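Local coordinates for leucine aminopeptidase 1 (Caenorhabditis elegans, PDB 2HC9), which uses two zinc ions per subunit to release N-terminal amino acids, preferably leucine, from peptides and probably acts as a digestive enzyme, at the interface of chains A and B and the interface of chains A and C. Numbering follows the deposited sequence. Chains: chain A/B/C, Leucine aminopeptidase 1.

Contact 1: the interface of chains A and B. Residues chain A 17, 69-70, 103, 105; chain B 54-55, 58-59.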
loop_
_atom_site.group_PDB
_atom_site.type_symbol
_atom_site.label_atom_id
_atom_site.label_comp_id
_atom_site.label_asym_id
_atom_site.label_seq_id
_atom_site.Cartn_x
_atom_site.Cartn_y
_atom_site.Cartn_z
ATOM N N LEU A 17 37.644 11.807 -38.599
ATOM C CA LEU A 17 37.686 12.433 -37.277
ATOM C C LEU A 17 37.753 11.334 -36.226
ATOM O O LEU A 17 36.957 10.381 -36.252
ATOM C CB LEU A 17 36.439 13.289 -37.047
ATOM C CG LEU A 17 36.472 14.217 -35.825
ATOM C CD1 LEU A 17 37.630 15.234 -35.917
ATOM C CD2 LEU A 17 35.114 14.949 -35.708
ATOM N N TYR A 69 38.196 19.846 -25.832
ATOM C CA TYR A 69 36.825 20.273 -25.549
ATOM C C TYR A 69 35.734 19.246 -25.902
ATOM O O TYR A 69 34.645 19.316 -25.347
ATOM C CB TYR A 69 36.515 21.686 -26.065
ATOM C CG TYR A 69 36.412 21.820 -27.575
ATOM C CD1 TYR A 69 35.224 21.536 -28.242
ATOM C CD2 TYR A 69 37.501 22.248 -28.326
ATOM C CE1 TYR A 69 35.123 21.662 -29.636
ATOM C CE2 TYR A 69 37.416 22.357 -29.718
ATOM C CZ TYR A 69 36.228 22.066 -30.355
ATOM O OH TYR A 69 36.155 22.189 -31.715
ATOM N N GLU A 70 36.036 18.283 -26.783
ATOM C CA GLU A 70 35.034 17.262 -27.155
ATOM C C GLU A 70 35.566 15.904 -27.604
ATOM O O GLU A 70 34.820 14.927 -27.582
ATOM C CB GLU A 70 34.054 17.793 -28.202
ATOM C CG GLU A 70 34.716 18.102 -29.528
ATOM C CD GLU A 70 33.731 18.537 -30.593
ATOM O OE1 GLU A 70 32.534 18.710 -30.276
ATOM O OE2 GLU A 70 34.163 18.672 -31.763
ATOM N N PRO A 103 31.279 13.408 -30.618
ATOM C CA PRO A 103 30.630 14.303 -31.574
ATOM C C PRO A 103 30.000 13.554 -32.739
ATOM O O PRO A 103 30.500 12.521 -33.178
ATOM C CB PRO A 103 31.767 15.225 -32.040
ATOM C CG PRO A 103 32.716 15.232 -30.881
ATOM C CD PRO A 103 32.659 13.835 -30.301
ATOM N N ASP A 105 29.959 13.775 -35.851
ATOM C CA ASP A 105 30.739 13.447 -37.043
ATOM C C ASP A 105 32.034 12.665 -36.768
ATOM O O ASP A 105 32.873 12.501 -37.662
ATOM C CB ASP A 105 31.056 14.724 -37.837
ATOM C CG ASP A 105 31.764 15.787 -36.997
ATOM O OD1 ASP A 105 31.790 15.674 -35.751
ATOM O OD2 ASP A 105 32.312 16.748 -37.589
ATOM N N SER B 54 37.221 28.470 -34.029
ATOM C CA SER B 54 37.031 27.083 -34.434
ATOM C C SER B 54 36.128 26.348 -33.429
ATOM O O SER B 54 35.137 25.716 -33.812
ATOM C CB SER B 54 38.389 26.397 -34.550
ATOM O OG SER B 54 38.248 25.043 -34.933
ATOM N N MET B 55 36.455 26.464 -32.141
ATOM C CA MET B 55 35.643 25.841 -31.084
ATOM C C MET B 55 34.181 26.317 -31.062
ATOM O O MET B 55 33.257 25.499 -31.063
ATOM C CB MET B 55 36.299 26.047 -29.719
ATOM C CG MET B 55 35.487 25.439 -28.573
ATOM S SD MET B 55 36.310 25.647 -26.996
ATOM C CE MET B 55 36.286 27.444 -26.887
ATOM N N ARG B 58 32.179 24.683 -33.702
ATOM C CA ARG B 58 31.868 23.256 -33.504
ATOM C C ARG B 58 30.821 22.999 -32.429
ATOM O O ARG B 58 30.028 22.074 -32.561
ATOM C CB ARG B 58 33.114 22.467 -33.137
ATOM C CG ARG B 58 34.197 22.472 -34.177
ATOM C CD ARG B 58 34.099 21.265 -35.066
ATOM N NE ARG B 58 33.881 19.994 -34.368
ATOM C CZ ARG B 58 33.444 18.903 -34.993
ATOM N NH1 ARG B 58 33.176 18.967 -36.295
ATOM N NH2 ARG B 58 33.264 17.765 -34.340
ATOM N N ILE B 59 30.838 23.765 -31.340
ATOM C CA ILE B 59 30.014 23.389 -30.191
ATOM C C ILE B 59 28.540 23.590 -30.525
ATOM O O ILE B 59 28.204 24.456 -31.346
ATOM C CB ILE B 59 30.406 24.117 -28.876
ATOM C CG1 ILE B 59 30.199 25.623 -29.001
ATOM C CG2 ILE B 59 31.834 23.738 -28.436
ATOM C CD1 ILE B 59 30.951 26.393 -27.974
HETATM O O HOH W 1 30.670 19.239 -32.144
HETATM O O HOH W 2 38.316 23.128 -32.991
#
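The phenol ring of A:Tyr69 forms the apolar centre, lying against helix 49-58 of chain B. B:Met55, its CG anti to the backbone N (chi1 179°), sets that methylene over the middle of one ring face, 3.6 Å from the centroid, a CH-pi contact; SD continues along the same face toward A:Tyr69 CD2 and CG, so the two side chains run antiparallel. B:Ile59 comes in across the CD1 side, its CG2 4.0 Å from A:Tyr69 CD1. At the ring's tip the hydroxyl OH rests on the CB and CG methylenes of B:Arg58 and reaches, through a water in the ring plane, B:Ser54 OG.

Beyond the ring, B:Arg58 bends at chi2 and chi3 (-95° and -45°) and presents the edge of its guanidinium to two acids, A:Asp105 at the NH1/NH2 end and A:Glu70 along the NE/NH2 side. A:Asp105 lies nearly coplanar with it: B:Arg58 NH1 to A:Asp105 OD2 is 2.7 Å and practically straight, and NH2 bonds OD1, both on syn lone pairs. A:Glu70 stands nearly perpendicular, and its OE2 accepts both B:Arg58 NE, through the syn lone pair, and NH2, from above the carboxylate plane, each at 2.9 Å. Its other oxygen, OE1, is joined through a water to the carbonyl O of B:Arg58. Four bonds thus fix the guanidinium's rotation, and two carboxylates would be expected to keep it charged. With its two-fold twin, this patch ties chains A and B together in the hexameric assembly.

Contact 2: the interface of chains A and C. Residues chain A 135-139; chain C 321, 325-327, 416-420.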
loop_
_atom_site.group_PDB
_atom_site.type_symbol
_atom_site.label_atom_id
_atom_site.label_comp_id
_atom_site.label_asym_id
_atom_site.label_seq_id
_atom_site.Cartn_x
_atom_site.Cartn_y
_atom_site.Cartn_z
ATOM N N SER A 135 19.579 0.517 -30.992
ATOM C CA SER A 135 18.830 1.791 -30.902
ATOM C C SER A 135 17.752 1.815 -31.967
ATOM O O SER A 135 17.954 1.330 -33.076
ATOM C CB SER A 135 19.752 3.006 -31.099
ATOM O OG SER A 135 18.981 4.205 -31.055
ATOM N N MET A 136 16.599 2.357 -31.608
ATOM C CA MET A 136 15.574 2.645 -32.592
ATOM C C MET A 136 15.297 4.127 -32.737
ATOM O O MET A 136 14.214 4.529 -33.201
ATOM C CB MET A 136 14.307 1.862 -32.250
ATOM C CG MET A 136 14.473 0.412 -32.664
ATOM S SD MET A 136 13.080 -0.576 -32.106
ATOM C CE MET A 136 11.817 -0.060 -33.276
ATOM N N LYS A 137 16.280 4.943 -32.364
ATOM C CA LYS A 137 16.179 6.361 -32.664
ATOM C C LYS A 137 16.123 6.591 -34.192
ATOM O O LYS A 137 16.766 5.860 -34.954
ATOM C CB LYS A 137 17.320 7.129 -31.991
ATOM C CG LYS A 137 16.980 7.415 -30.504
ATOM C CD LYS A 137 18.073 8.141 -29.773
ATOM C CE LYS A 137 17.719 8.261 -28.291
ATOM N NZ LYS A 137 16.561 9.196 -28.001
ATOM N N THR A 138 15.346 7.580 -34.631
ATOM C CA THR A 138 15.116 7.769 -36.076
ATOM C C THR A 138 15.961 8.893 -36.642
ATOM O O THR A 138 15.864 9.213 -37.832
ATOM C CB THR A 138 13.633 8.019 -36.427
ATOM O OG1 THR A 138 13.144 9.190 -35.745
ATOM C CG2 THR A 138 12.777 6.787 -36.066
ATOM N N SER A 139 16.762 9.506 -35.782
ATOM C CA SER A 139 17.807 10.422 -36.228
ATOM C C SER A 139 19.050 10.224 -35.363
ATOM O O SER A 139 18.977 9.633 -34.289
ATOM C CB SER A 139 17.323 11.867 -36.124
ATOM O OG SER A 139 17.168 12.239 -34.773
ATOM N N LYS C 321 6.483 2.370 -33.978
ATOM C CA LYS C 321 6.659 3.506 -34.888
ATOM C C LYS C 321 5.291 4.150 -35.118
ATOM O O LYS C 321 4.311 3.478 -35.511
ATOM C CB LYS C 321 7.295 3.046 -36.210
ATOM C CG LYS C 321 7.580 4.211 -37.187
ATOM C CD LYS C 321 8.476 3.779 -38.366
ATOM C CE LYS C 321 9.950 3.885 -37.927
ATOM N NZ LYS C 321 10.968 3.723 -39.018
ATOM N N GLY C 325 6.330 8.639 -38.161
ATOM C CA GLY C 325 7.617 8.012 -38.451
ATOM C C GLY C 325 8.544 7.970 -37.241
ATOM O O GLY C 325 9.562 7.283 -37.283
ATOM N N LYS C 326 8.213 8.714 -36.179
ATOM C CA LYS C 326 9.042 8.718 -34.950
ATOM C C LYS C 326 8.787 7.462 -34.100
ATOM O O LYS C 326 7.696 6.884 -34.155
ATOM C CB LYS C 326 8.778 9.971 -34.105
ATOM C CG LYS C 326 9.386 11.222 -34.773
ATOM C CD LYS C 326 8.990 12.490 -34.046
ATOM C CE LYS C 326 9.625 13.709 -34.738
ATOM N NZ LYS C 326 11.128 13.606 -34.831
ATOM N N THR C 327 9.782 7.048 -33.317
ATOM C CA THR C 327 9.589 5.868 -32.459
ATOM C C THR C 327 9.240 6.267 -31.018
ATOM O O THR C 327 9.734 7.269 -30.500
ATOM C CB THR C 327 10.815 4.941 -32.455
ATOM O OG1 THR C 327 12.000 5.724 -32.165
ATOM C CG2 THR C 327 10.975 4.240 -33.861
ATOM N N SER C 416 14.322 8.937 -23.888
ATOM C CA SER C 416 14.522 7.490 -24.021
ATOM C C SER C 416 15.925 7.263 -24.541
ATOM O O SER C 416 16.425 8.022 -25.392
ATOM C CB SER C 416 13.527 6.886 -25.025
ATOM O OG SER C 416 13.850 5.520 -25.334
ATOM N N SER C 417 16.567 6.216 -24.023
ATOM C CA SER C 417 17.882 5.839 -24.549
ATOM C C SER C 417 17.812 5.165 -25.901
ATOM O O SER C 417 18.763 5.181 -26.651
ATOM C CB SER C 417 18.604 4.907 -23.575
ATOM O OG SER C 417 18.880 5.598 -22.366
ATOM N N ILE C 418 16.690 4.542 -26.217
ATOM C CA ILE C 418 16.677 3.659 -27.377
ATOM C C ILE C 418 15.574 3.985 -28.374
ATOM O O ILE C 418 15.539 3.429 -29.458
ATOM C CB ILE C 418 16.578 2.198 -26.961
ATOM C CG1 ILE C 418 15.403 2.002 -26.002
ATOM C CG2 ILE C 418 17.909 1.725 -26.315
ATOM C CD1 ILE C 418 15.253 0.578 -25.581
ATOM N N ALA C 419 14.671 4.883 -28.012
ATOM C CA ALA C 419 13.689 5.339 -28.986
ATOM C C ALA C 419 13.706 6.847 -29.000
ATOM O O ALA C 419 14.409 7.476 -28.217
ATOM C CB ALA C 419 12.286 4.831 -28.630
ATOM N N ASP C 420 12.931 7.439 -29.901
ATOM C CA ASP C 420 12.901 8.889 -29.990
ATOM C C ASP C 420 12.347 9.521 -28.717
ATOM O O ASP C 420 12.738 10.622 -28.352
ATOM C CB ASP C 420 12.067 9.326 -31.196
ATOM C CG ASP C 420 12.744 9.006 -32.510
ATOM O OD1 ASP C 420 14.000 8.948 -32.555
ATOM O OD2 ASP C 420 12.015 8.838 -33.510
HETATM O O HOH W 3 13.309 11.721 -35.952
#
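This M17-family aminopeptidase joins chains A and C here through two loops, A:Ser135 to A:Ser139 against C:Ser416 to C:Asp420, with C:Thr327 of strand 327-329 alongside. A:Lys137 runs along the chain C loop. A:Lys137 CB passes C:Asp420 OD1 at 3.8 Å, CG and CD follow the carbonyl of C:Ala419, and CE lies beside that oxygen and the one of C:Ser416. After an extended stretch the chain turns at chi4 (-69°), and the ammonium NZ donates to both carbonyls. A:Lys137 NZ meets C:Ser416 O at 2.9 Å in the carbonyl plane, but approaches C:Ala419 O from above its plane. Two backbone oxygens therefore hold the amine, while C:Asp420 OD1 stays 5.2 Å from A:Lys137 NZ, near enough perhaps to favour the charged amine without touching it. C:Ser416 OG steadies the loop from within by accepting the N-H groups of C:Ile418 and C:Ala419.

C:Asp420 crosses A:Thr138 at about a right angle and takes it with both oxygens, each through its syn lone pair: OD1 accepts the backbone N of A:Thr138 (166° at H), and OD2 accepts its hydroxyl OG1 at 2.5 Å. OD2 also receives the N-H of C:Thr327 from above the carboxylate plane, a second-shell bond that helps fix the acid. The A:Thr138 hydroxyl sits in the crowded position between N and the carbonyl carbon (chi1 59°), where it also reaches C:Lys326 NZ through a water. C:Thr327 OG1 donates to A:Met136 O at 2.7 Å from above the carbonyl plane and accepts the N-H of C:Asp420. The methyls CG2 of C:Thr327 and A:Thr138 pack together at 3.8 Å. At the other end, A:Met136 N donates to C:Ile418 O at 2.6 Å, in the carbonyl plane.

About 24 Å separates the C-alpha centres of contact 1 and contact 2, which share chain A but no residue. Chain A thereby meets two different neighbours in the six-subunit assembly: contact 1 belongs to a two-fold symmetric interface, contact 2 to one without an exact two-fold. In both patches chain A contributes loop residues. The centre of contact 1 is about 43 Å from A:Lys264 and 49 Å from A:Arg338, so a structural role is the likelier one. The centre of contact 2 is about 15 Å from C:Arg338 and 26 Å from C:Lys264, and it might also help steady the surroundings of the neighbour's active site.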